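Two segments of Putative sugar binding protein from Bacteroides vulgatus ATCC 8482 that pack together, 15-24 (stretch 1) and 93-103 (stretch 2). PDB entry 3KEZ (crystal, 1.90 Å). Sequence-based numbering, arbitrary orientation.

Stretch 1 15-24: TSINVLSDIE
Stretch 2, residues 93-103: NLILMNVDKLS

Two segments far apart in sequence can be held together by apolar packing and bridging water, without one direct hydrogen bond between them; residues 15-24 and 93-103 of this putative sugar binding protein illustrate the case, burying 465 Å² in all. Stretch 1 begins as an irregular loop in which extended Thr15, Ile17 and Val19 alternate with bent Ser16 (-89/-16) and Asn18 (-124/-32), and then enters a helix; stretch 2 leaves a helix that includes 93-96, has helical phi/psi at 99-101, and opens out at Leu102 (-74/125). No single register holds: the nearest CA pairs advance along stretch 2 and then turn back, with CA atoms of Ile17 and Asn98 6.7 Å apart, those of Val19 and Leu102 6.5 Å, and those of Ile23 and Ile95 6.0 Å.

Apolar packing centres on Leu102 (m, t), whose CD1 lies 4.0 Å from Ile17 CG2, 4.0 Å from Leu20 CD2 and 3.8 Å from Ile23 CG1, while its CD2 approaches Asn18 O at 3.3 Å. Ile17 and Ile23, both m, m, point toward stretch 2. Ile23 CG2 meets Ile95 CG2 at 3.7 Å and Ile23 CD1 reaches Val99 CB at 4.3 Å; Ile17 CG1 sits 4.1 Å from Leu94 CG. Leu94 (t, p) starts sideways, but its end comes nearer, bringing CD1 to 3.6 Å from Ser16 OG.

Water supplies the polar link. Water 1 accepts from Thr15 OG1 (2.6 Å) and Ile17 N (3.0 Å) and donates to Asn98 OD1 (3.1 Å); water 2 donates to Ile17 O (3.0 Å) and Asn98 OD1 (3.2 Å).

Hydrogen bonds within each segment accompany these shapes. Asp22 OD2 (chi1 m) accepts from Asn18 N at 2.9 Å and Val19 N at 3.0 Å, tying the loop to the helix start, where Asp22 N bonds Val19 O at 3.0 Å. Asn98 ND2 donates to Leu94 O at 2.9 Å, leaving OD1 for the waters.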

# COMPACT_ATOMS: atom_id res chain seq x y z
N THR A 15 3.16 14.11 32.10
CA THR A 15 2.84 13.77 30.73
C THR A 15 3.47 12.42 30.34
O THR A 15 4.20 11.80 31.13
CB THR A 15 3.31 14.88 29.75
OG1 THR A 15 4.74 14.97 29.77
CG2 THR A 15 2.69 16.25 30.10
N SER A 16 3.21 11.98 29.12
CA SER A 16 3.56 10.62 28.72
C SER A 16 4.97 10.44 28.14
O SER A 16 5.43 9.31 28.06
CB SER A 16 2.53 10.08 27.76
OG SER A 16 2.52 10.85 26.60
N ILE A 17 5.65 11.51 27.74
CA ILE A 17 6.99 11.36 27.18
C ILE A 17 7.97 12.12 28.08
O ILE A 17 7.87 13.34 28.23
CB ILE A 17 7.06 11.88 25.71
CG1 ILE A 17 5.96 11.24 24.85
CG2 ILE A 17 8.45 11.64 25.09
CD1 ILE A 17 6.15 9.82 24.51
N ASN A 18 8.86 11.38 28.72
CA ASN A 18 9.90 11.92 29.55
C ASN A 18 11.30 11.47 29.12
O ASN A 18 12.26 12.21 29.32
CB ASN A 18 9.65 11.47 30.98
CG ASN A 18 8.43 12.15 31.59
OD1 ASN A 18 7.57 11.49 32.16
ND2 ASN A 18 8.37 13.47 31.48
N VAL A 19 11.43 10.27 28.58
CA VAL A 19 12.72 9.70 28.20
C VAL A 19 12.55 9.03 26.84
O VAL A 19 11.43 8.80 26.38
CB VAL A 19 13.19 8.67 29.24
CG1 VAL A 19 13.47 9.34 30.57
CG2 VAL A 19 12.12 7.59 29.47
N LEU A 20 13.66 8.73 26.17
CA LEU A 20 13.61 8.15 24.83
C LEU A 20 12.77 6.88 24.74
O LEU A 20 12.06 6.65 23.76
CB LEU A 20 15.01 7.85 24.29
CG LEU A 20 15.65 8.82 23.29
CD1 LEU A 20 16.75 8.10 22.58
CD2 LEU A 20 14.65 9.38 22.28
N SER A 21 12.88 6.04 25.76
CA SER A 21 12.22 4.76 25.72
C SER A 21 10.69 4.93 25.68
O SER A 21 9.97 4.02 25.25
CB SER A 21 12.64 3.96 26.94
OG SER A 21 12.29 4.64 28.12
N ASP A 22 10.20 6.09 26.11
CA ASP A 22 8.78 6.41 25.94
C ASP A 22 8.41 6.58 24.46
O ASP A 22 7.27 6.26 24.04
CB ASP A 22 8.39 7.66 26.74
CG ASP A 22 8.58 7.48 28.25
OD1 ASP A 22 8.25 6.39 28.79
OD2 ASP A 22 9.06 8.46 28.89
N ILE A 23 9.36 7.11 23.68
CA ILE A 23 9.15 7.25 22.25
C ILE A 23 9.10 5.86 21.66
O ILE A 23 8.23 5.58 20.86
CB ILE A 23 10.26 8.01 21.52
CG1 ILE A 23 10.44 9.42 22.11
CG2 ILE A 23 9.90 8.05 20.00
CD1 ILE A 23 9.21 10.27 21.97
N GLU A 24 10.00 4.98 22.10
CA GLU A 24 10.05 3.61 21.58
C GLU A 24 8.74 2.89 21.92
O GLU A 24 8.19 2.17 21.10
CB GLU A 24 11.25 2.84 22.13
CG GLU A 24 11.53 1.58 21.34
N ASN A 93 2.09 12.33 16.17
CA ASN A 93 2.10 13.70 16.71
C ASN A 93 2.61 13.77 18.12
O ASN A 93 3.42 14.64 18.44
CB ASN A 93 0.69 14.31 16.64
CG ASN A 93 0.21 14.49 15.21
OD1 ASN A 93 1.02 14.37 14.27
ND2 ASN A 93 -1.07 14.79 15.02
N LEU A 94 2.16 12.84 18.96
CA LEU A 94 2.67 12.74 20.33
C LEU A 94 4.19 12.64 20.32
O LEU A 94 4.87 13.38 21.05
CB LEU A 94 2.07 11.54 21.07
CG LEU A 94 2.54 11.33 22.52
CD1 LEU A 94 2.18 12.53 23.42
CD2 LEU A 94 1.98 10.04 23.08
N ILE A 95 4.72 11.77 19.48
CA ILE A 95 6.17 11.62 19.38
C ILE A 95 6.79 12.92 18.89
O ILE A 95 7.77 13.42 19.46
CB ILE A 95 6.59 10.47 18.42
CG1 ILE A 95 6.38 9.13 19.09
CG2 ILE A 95 8.09 10.61 17.97
CD1 ILE A 95 6.37 7.90 18.10
N LEU A 96 6.24 13.46 17.81
CA LEU A 96 6.90 14.55 17.09
C LEU A 96 6.91 15.84 17.90
O LEU A 96 7.86 16.60 17.82
CB LEU A 96 6.31 14.73 15.68
CG LEU A 96 6.67 13.55 14.78
CD1 LEU A 96 5.92 13.57 13.46
CD2 LEU A 96 8.25 13.49 14.60
N MSE A 97 5.88 16.04 18.74
CA MSE A 97 5.82 17.22 19.57
C MSE A 97 6.77 17.14 20.78
O MSE A 97 7.00 18.13 21.48
CB MSE A 97 4.38 17.44 20.07
CG MSE A 97 3.36 17.79 19.01
SE MSE A 97 1.58 17.76 19.79
CE MSE A 97 1.63 19.45 20.66
N ASN A 98 7.35 15.97 21.02
CA ASN A 98 8.13 15.75 22.23
C ASN A 98 9.56 15.34 21.99
O ASN A 98 10.45 15.72 22.76
CB ASN A 98 7.41 14.73 23.12
CG ASN A 98 6.26 15.35 23.85
OD1 ASN A 98 6.44 15.98 24.89
ND2 ASN A 98 5.06 15.21 23.30
N VAL A 99 9.80 14.62 20.90
CA VAL A 99 11.08 13.98 20.70
C VAL A 99 12.24 14.96 20.69
O VAL A 99 13.32 14.61 21.16
CB VAL A 99 11.12 13.09 19.41
CG1 VAL A 99 10.94 13.94 18.17
CG2 VAL A 99 12.41 12.33 19.37
N ASP A 100 12.06 16.15 20.13
CA ASP A 100 13.17 17.11 20.04
C ASP A 100 13.44 17.84 21.36
O ASP A 100 14.46 18.48 21.51
CB ASP A 100 12.90 18.13 18.92
CG ASP A 100 12.91 17.50 17.54
OD1 ASP A 100 13.64 16.51 17.32
OD2 ASP A 100 12.20 18.02 16.65
N LYS A 101 12.52 17.73 22.31
CA LYS A 101 12.68 18.36 23.60
C LYS A 101 13.50 17.49 24.55
O LYS A 101 14.00 18.00 25.55
CB LYS A 101 11.33 18.63 24.22
CG LYS A 101 10.45 19.57 23.38
CD LYS A 101 9.03 19.65 23.94
CE LYS A 101 8.22 20.74 23.26
NZ LYS A 101 7.15 21.27 24.15
N LEU A 102 13.62 16.20 24.24
CA LEU A 102 14.28 15.27 25.15
C LEU A 102 15.77 15.53 25.10
O LEU A 102 16.34 15.55 24.03
CB LEU A 102 13.97 13.81 24.75
CG LEU A 102 12.52 13.32 24.85
CD1 LEU A 102 12.35 11.85 24.34
CD2 LEU A 102 12.05 13.45 26.30
N SER A 103 16.42 15.78 26.22
CA SER A 103 17.88 15.84 26.19
C SER A 103 18.44 14.40 26.22
O SER A 103 18.00 13.55 26.98
CB SER A 103 18.47 16.73 27.29
OG SER A 103 18.38 16.14 28.56
O HOH W 1 5.19 14.40 27.26
O HOH W 2 8.79 15.90 27.02